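Local coordinates for maternal effect protein oskar (Drosophila melanogaster, PDB 5A4A) that induces formation of the germ plasm and germline in the fly, and probably contributes through its SGNH hydrolase-like OSK domain to RNA binding, at residues A[117-122]-A[150-155]; A[158-163]-A[196-201]. All blocks are in the same frame, centred on the assembly; numbering follows the deposited sequence.

Interaction 1 (A[117-122]-A[150-155]); sequences PILTNL and CHLKVI
L119 meets L152 with one branch only: its CD2 methyl lies 3.9 Å from L152 CB, the two side chains passing at an oblique angle. L119 CG is anti to the carbonyl carbon (chi1 -64°), beside its own backbone N, and CD2 also lies against K153 O, the acceptor for that N. L152 sends CD1 on to the ring of P117, whose CG is 3.9 Å away. One methyl, L152 CD1, thus touches both the proline ring and L119 CD2, which suits a leucine's projecting methyls.

Beneath these side chains runs a parallel ladder, with L119 paired to V154 and T120 to I155. L119 N donates to K153 O at 2.9 Å, I155 N to L119 O at 2.8 Å and N121 N to I155 O at 3.0 Å. Where the chains splay apart, a water takes over: it donates to P117 O and accepts from K153 N. Strand 116-120, helix 132-148 and strand 154-155 form a beta-alpha-beta unit of the kind that builds the alpha/beta sandwich of SGNH hydrolases; L119 and V154 both face that helix, touching I145.

On the opposite face I155 lies against T120 and I118. Its CB is 4.1 Å from T120 CG2, while its CD1 reaches I118 CG2 at 3.9 Å, and the beta-branched residues fill this face with methyl groups. T120 is the polar exception, and its OG1 is hydrogen-bonded to V83 O and N84 ND2 of the neighbouring strand. K153 offers only its aliphatic base to I118; chi2 (69°) turns CD, and the end of the side chain leads away. At the strand end N121 OD1 accepts from I157 N and ND2 donates to D156 OD1, so the amide uses both its oxygen and its nitrogen.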
ATOM      1  N   PRO A 117      -1.782  -9.885   8.374  1.00 12.72           N
ATOM      2  CA  PRO A 117      -1.821  -8.506   7.881  1.00 13.01           C
ATOM      3  C   PRO A 117      -2.000  -7.515   9.020  1.00  9.15           C
ATOM      4  O   PRO A 117      -2.825  -7.751   9.913  1.00 12.64           O
ATOM      5  CB  PRO A 117      -3.069  -8.476   6.975  1.00 12.94           C
ATOM      6  CG  PRO A 117      -3.742  -9.828   7.133  1.00 14.23           C
ATOM      7  CD  PRO A 117      -3.087 -10.554   8.267  1.00 14.53           C
ATOM      8  N   ILE A 118      -1.202  -6.450   8.994  1.00  9.71           N
ATOM      9  CA  ILE A 118      -1.457  -5.242   9.774  1.00 10.43           C
ATOM     10  C   ILE A 118      -1.893  -4.193   8.765  1.00 12.91           C
ATOM     11  O   ILE A 118      -1.123  -3.819   7.873  1.00  9.69           O
ATOM     12  CB  ILE A 118      -0.196  -4.783  10.543  1.00 11.01           C
ATOM     13  CG1 ILE A 118       0.166  -5.807  11.632  1.00 11.24           C
ATOM     14  CG2 ILE A 118      -0.424  -3.406  11.172  1.00  9.88           C
ATOM     15  CD1 ILE A 118       1.552  -5.603  12.252  1.00 11.20           C
ATOM     16  N   LEU A 119      -3.147  -3.758   8.852  1.00 11.21           N
ATOM     17  CA  LEU A 119      -3.709  -2.910   7.803  1.00  7.11           C
ATOM     18  C   LEU A 119      -3.499  -1.426   8.086  1.00  9.50           C
ATOM     19  O   LEU A 119      -3.587  -0.986   9.226  1.00 13.82           O
ATOM     20  CB  LEU A 119      -5.211  -3.179   7.601  1.00  8.39           C
ATOM     21  CG  LEU A 119      -5.623  -4.574   7.114  1.00 14.14           C
ATOM     22  CD1 LEU A 119      -4.748  -5.002   5.963  1.00 14.57           C
ATOM     23  CD2 LEU A 119      -5.576  -5.600   8.236  1.00 18.33           C
ATOM     24  N   THR A 120      -3.189  -0.664   7.041  1.00  8.54           N
ATOM     25  CA  THR A 120      -3.374   0.787   7.099  1.00  9.27           C
ATOM     26  C   THR A 120      -4.514   1.083   6.127  1.00 13.79           C
ATOM     27  O   THR A 120      -4.664   0.392   5.112  1.00 13.88           O
ATOM     28  CB  THR A 120      -2.118   1.571   6.672  1.00 11.69           C
ATOM     29  OG1 THR A 120      -1.728   1.154   5.364  1.00 12.50           O
ATOM     30  CG2 THR A 120      -0.935   1.327   7.641  1.00 12.66           C
ATOM     31  N   ASN A 121      -5.319   2.095   6.416  1.00 10.29           N
ATOM     32  CA  ASN A 121      -6.317   2.506   5.441  1.00  8.11           C
ATOM     33  C   ASN A 121      -5.677   3.427   4.382  1.00  8.54           C
ATOM     34  O   ASN A 121      -4.461   3.637   4.389  1.00 11.30           O
ATOM     35  CB  ASN A 121      -7.574   3.107   6.097  1.00 11.20           C
ATOM     36  CG  ASN A 121      -7.300   4.394   6.867  1.00 12.82           C
ATOM     37  OD1 ASN A 121      -6.203   4.944   6.830  1.00 14.19           O
ATOM     38  ND2 ASN A 121      -8.317   4.881   7.568  1.00 14.34           N
ATOM     39  N   LEU A 122      -6.478   3.962   3.476  1.00  7.63           N
ATOM     40  CA  LEU A 122      -5.897   4.733   2.369  1.00  8.46           C
ATOM     41  C   LEU A 122      -5.819   6.217   2.688  1.00 12.50           C
ATOM     42  O   LEU A 122      -6.793   6.816   3.127  1.00 11.29           O
ATOM     43  CB  LEU A 122      -6.703   4.544   1.091  1.00 10.09           C
ATOM     44  CG  LEU A 122      -6.888   3.105   0.619  1.00  8.16           C
ATOM     45  CD1 LEU A 122      -7.509   3.085  -0.778  1.00  9.24           C
ATOM     46  CD2 LEU A 122      -5.537   2.389   0.627  1.00 12.00           C
ATOM     47  N   CYS A 150     -12.009  -6.474  11.372  1.00 13.59           N
ATOM     48  CA  CYS A 150     -12.356  -6.201  12.765  1.00 16.45           C
ATOM     49  C   CYS A 150     -11.528  -6.995  13.782  1.00 18.69           C
ATOM     50  O   CYS A 150     -11.421  -6.584  14.927  1.00 18.15           O
ATOM     51  CB  CYS A 150     -13.852  -6.425  13.014  1.00 22.68           C
ATOM     52  SG  CYS A 150     -14.475  -8.024  12.496  1.00 21.22           S
ATOM     53  N   HIS A 151     -10.939  -8.117  13.375  1.00 10.60           N
ATOM     54  CA  HIS A 151     -10.113  -8.893  14.302  1.00 11.24           C
ATOM     55  C   HIS A 151      -8.628  -8.620  14.136  1.00 11.81           C
ATOM     56  O   HIS A 151      -7.797  -9.215  14.836  1.00 12.01           O
ATOM     57  CB  HIS A 151     -10.373 -10.386  14.114  1.00 11.37           C
ATOM     58  CG  HIS A 151     -11.824 -10.737  14.099  1.00 10.87           C
ATOM     59  ND1 HIS A 151     -12.585 -10.814  15.248  1.00 11.27           N
ATOM     60  CD2 HIS A 151     -12.655 -11.033  13.073  1.00 14.36           C
ATOM     61  CE1 HIS A 151     -13.825 -11.146  14.926  1.00 16.80           C
ATOM     62  NE2 HIS A 151     -13.891 -11.284  13.614  1.00 15.74           N
ATOM     63  N   LEU A 152      -8.299  -7.739  13.195  1.00 11.05           N
ATOM     64  CA  LEU A 152      -6.914  -7.432  12.887  1.00 10.23           C
ATOM     65  C   LEU A 152      -6.595  -5.998  13.265  1.00 10.58           C
ATOM     66  O   LEU A 152      -7.497  -5.173  13.444  1.00 10.74           O
ATOM     67  CB  LEU A 152      -6.643  -7.662  11.390  1.00  9.20           C
ATOM     68  CG  LEU A 152      -6.877  -9.111  10.919  1.00  9.88           C
ATOM     69  CD1 LEU A 152      -6.870  -9.207   9.386  1.00 12.58           C
ATOM     70  CD2 LEU A 152      -5.822 -10.028  11.518  1.00 14.51           C
ATOM     71  N   LYS A 153      -5.310  -5.690  13.373  1.00  9.43           N
ATOM     72  CA  LYS A 153      -4.908  -4.317  13.634  1.00  9.48           C
ATOM     73  C   LYS A 153      -5.173  -3.441  12.403  1.00  9.54           C
ATOM     74  O   LYS A 153      -4.708  -3.743  11.295  1.00 11.07           O
ATOM     75  CB  LYS A 153      -3.438  -4.267  14.037  1.00 10.26           C
ATOM     76  CG  LYS A 153      -2.940  -2.877  14.390  1.00 14.63           C
ATOM     77  CD  LYS A 153      -3.553  -2.374  15.696  1.00 12.48           C
ATOM     78  CE  LYS A 153      -2.895  -1.051  16.090  1.00 13.06           C
ATOM     79  NZ  LYS A 153      -3.371  -0.578  17.426  1.00 12.08           N
ATOM     80  N   VAL A 154      -5.926  -2.363  12.607  1.00 12.51           N
ATOM     81  CA  VAL A 154      -6.231  -1.419  11.539  1.00  9.47           C
ATOM     82  C   VAL A 154      -5.774  -0.022  11.935  1.00 13.87           C
ATOM     83  O   VAL A 154      -6.200   0.518  12.949  1.00 13.81           O
ATOM     84  CB  VAL A 154      -7.735  -1.395  11.215  1.00 12.62           C
ATOM     85  CG1 VAL A 154      -8.026  -0.303  10.184  1.00 13.66           C
ATOM     86  CG2 VAL A 154      -8.188  -2.770  10.714  1.00 11.74           C
ATOM     87  N   ILE A 155      -4.892   0.552  11.122  1.00  9.53           N
ATOM     88  CA  ILE A 155      -4.308   1.852  11.411  1.00 10.27           C
ATOM     89  C   ILE A 155      -4.881   2.919  10.490  1.00 13.46           C
ATOM     90  O   ILE A 155      -4.772   2.822   9.266  1.00 12.72           O
ATOM     91  CB  ILE A 155      -2.779   1.783  11.244  1.00 13.25           C
ATOM     92  CG1 ILE A 155      -2.222   0.701  12.174  1.00 13.64           C
ATOM     93  CG2 ILE A 155      -2.131   3.146  11.495  1.00 12.14           C
ATOM     94  CD1 ILE A 155      -0.746   0.402  11.965  1.00 11.84           C
TER
HETATM   95  O   HOH W   1      -3.123  -7.434  12.667  1.00 11.36           O

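Interaction 2 (A[158-163]-A[196-201])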
ATOM      1  N   HIS A 158      -5.435   7.919   7.138  1.00 12.25           N
ATOM      2  CA  HIS A 158      -6.221   8.904   6.397  1.00 12.40           C
ATOM      3  C   HIS A 158      -6.395  10.205   7.190  1.00 14.18           C
ATOM      4  O   HIS A 158      -6.203  11.294   6.661  1.00 13.28           O
ATOM      5  CB  HIS A 158      -7.594   8.324   6.028  1.00 12.85           C
ATOM      6  CG  HIS A 158      -8.400   9.208   5.128  1.00 12.31           C
ATOM      7  ND1 HIS A 158      -9.301  10.140   5.608  1.00 16.27           N
ATOM      8  CD2 HIS A 158      -8.448   9.304   3.776  1.00 11.53           C
ATOM      9  CE1 HIS A 158      -9.858  10.772   4.594  1.00 14.48           C
ATOM     10  NE2 HIS A 158      -9.361  10.285   3.469  1.00 13.94           N
ATOM     11  N   SER A 159      -6.734  10.084   8.472  1.00 13.00           N
ATOM     12  CA  SER A 159      -7.049  11.252   9.297  1.00 17.73           C
ATOM     13  C   SER A 159      -5.916  12.269   9.441  1.00 16.44           C
ATOM     14  O   SER A 159      -6.167  13.474   9.519  1.00 16.53           O
ATOM     15  CB  SER A 159      -7.544  10.813  10.683  1.00 17.46           C
ATOM     16  OG  SER A 159      -8.792  10.148  10.573  1.00 18.97           O
ATOM     17  N   CYS A 160      -4.674  11.797   9.455  1.00 16.22           N
ATOM     18  CA  CYS A 160      -3.549  12.706   9.657  1.00 19.60           C
ATOM     19  C   CYS A 160      -3.285  13.604   8.447  1.00 21.53           C
ATOM     20  O   CYS A 160      -2.536  14.567   8.547  1.00 21.00           O
ATOM     21  CB  CYS A 160      -2.278  11.949  10.065  1.00 21.42           C
ATOM     22  SG  CYS A 160      -1.344  11.137   8.727  1.00 18.45           S
ATOM     23  N   LEU A 161      -3.915  13.296   7.316  1.00 18.37           N
ATOM     24  CA  LEU A 161      -3.689  14.056   6.088  1.00 18.72           C
ATOM     25  C   LEU A 161      -4.903  14.905   5.686  1.00 21.22           C
ATOM     26  O   LEU A 161      -4.933  15.487   4.605  1.00 24.37           O
ATOM     27  CB  LEU A 161      -3.270  13.115   4.948  1.00 13.23           C
ATOM     28  CG  LEU A 161      -1.915  12.414   5.126  1.00 18.40           C
ATOM     29  CD1 LEU A 161      -1.661  11.400   4.030  1.00 18.90           C
ATOM     30  CD2 LEU A 161      -0.766  13.416   5.156  1.00 19.38           C
ATOM     31  N   ILE A 162      -5.902  14.969   6.558  1.00 20.25           N
ATOM     32  CA  ILE A 162      -7.042  15.855   6.344  1.00 20.34           C
ATOM     33  C   ILE A 162      -7.181  16.824   7.510  1.00 26.63           C
ATOM     34  O   ILE A 162      -6.734  16.540   8.626  1.00 23.98           O
ATOM     35  CB  ILE A 162      -8.358  15.076   6.146  1.00 31.04           C
ATOM     36  CG1 ILE A 162      -8.612  14.153   7.338  1.00 38.25           C
ATOM     37  CG2 ILE A 162      -8.324  14.290   4.827  1.00 24.88           C
ATOM     38  CD1 ILE A 162      -9.955  13.456   7.303  1.00 42.81           C
ATOM     39  N   ASN A 163      -7.789  17.977   7.249  1.00 24.85           N
ATOM     40  CA  ASN A 163      -7.934  18.995   8.278  1.00 31.80           C
ATOM     41  C   ASN A 163      -9.241  18.865   9.047  1.00 32.83           C
ATOM     42  O   ASN A 163     -10.023  17.950   8.811  1.00 30.78           O
ATOM     43  CB  ASN A 163      -7.820  20.398   7.678  1.00 37.35           C
ATOM     44  CG  ASN A 163      -9.055  20.806   6.888  1.00 42.88           C
ATOM     45  OD1 ASN A 163      -9.850  19.966   6.460  1.00 41.97           O
ATOM     46  ND2 ASN A 163      -9.213  22.106   6.680  1.00 55.32           N
ATOM     47  N   GLN A 196       6.395  12.090   7.218  1.00 12.92           N
ATOM     48  CA  GLN A 196       6.671  11.906   8.636  1.00 18.37           C
ATOM     49  C   GLN A 196       5.391  11.726   9.446  1.00 15.88           C
ATOM     50  O   GLN A 196       5.368  10.920  10.363  1.00 15.03           O
ATOM     51  CB  GLN A 196       7.564  13.010   9.220  1.00 25.34           C
ATOM     52  CG  GLN A 196       8.340  12.554  10.471  1.00 32.90           C
ATOM     53  CD  GLN A 196       9.200  11.299  10.240  1.00 36.30           C
ATOM     54  OE1 GLN A 196       9.220  10.388  11.070  1.00 23.68           O
ATOM     55  NE2 GLN A 196       9.927  11.262   9.118  1.00 38.05           N
ATOM     56  N   ARG A 197       4.321  12.437   9.091  1.00 14.20           N
ATOM     57  CA  ARG A 197       3.036  12.241   9.783  1.00 13.59           C
ATOM     58  C   ARG A 197       2.521  10.808   9.640  1.00 15.41           C
ATOM     59  O   ARG A 197       2.075  10.212  10.621  1.00 13.93           O
ATOM     60  CB  ARG A 197       1.977  13.245   9.314  1.00 14.46           C
ATOM     61  CG  ARG A 197       2.181  14.656   9.871  1.00 19.99           C
ATOM     62  CD  ARG A 197       1.244  15.672   9.208  1.00 23.99           C
ATOM     63  NE  ARG A 197      -0.137  15.558   9.660  1.00 27.20           N
ATOM     64  CZ  ARG A 197      -0.613  16.158  10.746  1.00 31.58           C
ATOM     65  NH1 ARG A 197       0.185  16.894  11.501  1.00 33.14           N
ATOM     66  NH2 ARG A 197      -1.880  16.007  11.094  1.00 32.47           N
ATOM     67  N   VAL A 198       2.584  10.269   8.425  1.00 12.91           N
ATOM     68  CA  VAL A 198       2.096   8.905   8.160  1.00 14.35           C
ATOM     69  C   VAL A 198       2.950   7.885   8.901  1.00 15.03           C
ATOM     70  O   VAL A 198       2.428   6.995   9.568  1.00 10.62           O
ATOM     71  CB  VAL A 198       2.090   8.574   6.659  1.00 12.88           C
ATOM     72  CG1 VAL A 198       1.880   7.070   6.428  1.00 13.32           C
ATOM     73  CG2 VAL A 198       1.024   9.399   5.938  1.00 16.62           C
ATOM     74  N   LEU A 199       4.263   8.035   8.788  1.00 12.08           N
ATOM     75  CA  LEU A 199       5.198   7.126   9.439  1.00 14.41           C
ATOM     76  C   LEU A 199       4.975   7.114  10.953  1.00 16.21           C
ATOM     77  O   LEU A 199       4.936   6.055  11.575  1.00 13.21           O
ATOM     78  CB  LEU A 199       6.648   7.499   9.092  1.00 15.00           C
ATOM     79  CG  LEU A 199       7.732   6.605   9.707  1.00 20.82           C
ATOM     80  CD1 LEU A 199       7.570   5.158   9.260  1.00 17.32           C
ATOM     81  CD2 LEU A 199       9.146   7.124   9.371  1.00 18.28           C
ATOM     82  N   GLN A 200       4.796   8.291  11.543  1.00 15.41           N
ATOM     83  CA  GLN A 200       4.569   8.367  12.982  1.00 13.14           C
ATOM     84  C   GLN A 200       3.226   7.790  13.420  1.00 14.72           C
ATOM     85  O   GLN A 200       3.132   7.185  14.484  1.00 13.43           O
ATOM     86  CB  GLN A 200       4.764   9.794  13.483  1.00 18.64           C
ATOM     87  CG  GLN A 200       6.212  10.264  13.308  1.00 26.73           C
ATOM     88  CD  GLN A 200       7.205   9.353  14.023  1.00 25.53           C
ATOM     89  OE1 GLN A 200       6.979   8.949  15.164  1.00 25.74           O
ATOM     90  NE2 GLN A 200       8.304   9.026  13.351  1.00 20.22           N
ATOM     91  N   VAL A 201       2.187   7.947  12.609  1.00 13.61           N
ATOM     92  CA  VAL A 201       0.910   7.315  12.946  1.00 13.53           C
ATOM     93  C   VAL A 201       1.052   5.792  12.972  1.00 14.49           C
ATOM     94  O   VAL A 201       0.523   5.125  13.863  1.00 13.58           O
ATOM     95  CB  VAL A 201      -0.219   7.713  11.965  1.00 20.20           C
ATOM     96  CG1 VAL A 201      -1.450   6.828  12.167  1.00 20.32           C
ATOM     97  CG2 VAL A 201      -0.592   9.175  12.152  1.00 22.44           C
TER
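R197 reaches from helix 192-204 to C160 in the loop that follows strand 154-155, and within 158-163 it meets C160 alone. CB comes first, 4.0 Å from C160 SG. The chain then runs on to CD, which lies near C160 O, and bends at chi3 (74°), the turn that sets NE. NE donates to C160 O at 2.8 Å and NH2 to the same oxygen at 3.0 Å, a side-on grip in which the carbonyl oxygen sits almost in the guanidinium plane. Neither bond is straight, with angles at the hydrogen of 150° and 138°, as expected when two donors on one flat group converge on a single acceptor.

Below the arginine the contact is apolar. C160 directs its CB toward the helix, where that atom meets V201 CG2 at 3.9 Å, one helical turn on from R197. V198 turns CG2 to L161 CD1, also at 3.9 Å, the two side chains crossing at about a right angle. Small valines and a cysteine suit the close approach of a short 3-10 turn to a helix. An alanine at R197 would keep the CB contact with sulphur but would probably leave C160 O without both of these donors and the loop less firmly tied to the helix.

Since the partner in this grip is a neutral peptide carbonyl, it is not a salt bridge; the positive group would probably polarise C160 O, strengthening a bond that depends on backbone position rather than on the nature of the cysteine side chain.

Interaction 1 closes before interaction 2 opens along the chain, and their centres lie 15 Å apart. The residues between I155 and H158 are few, so the last strand pairing passes almost directly into the 3-10 turn. Among the contacts that join them, N121 OD1 and H158 N, 3.1 Å apart, form a probable hydrogen bond, and I155 CG2 packs on V201 CG1 at 3.8 Å. Through the latter, the residue that ends the strand ladder lies against the same valine that meets C160. Strand 154-155, at an edge of the sheet, thus shares the packing of helix 192-204 with the loop between them, all within the OSK domain.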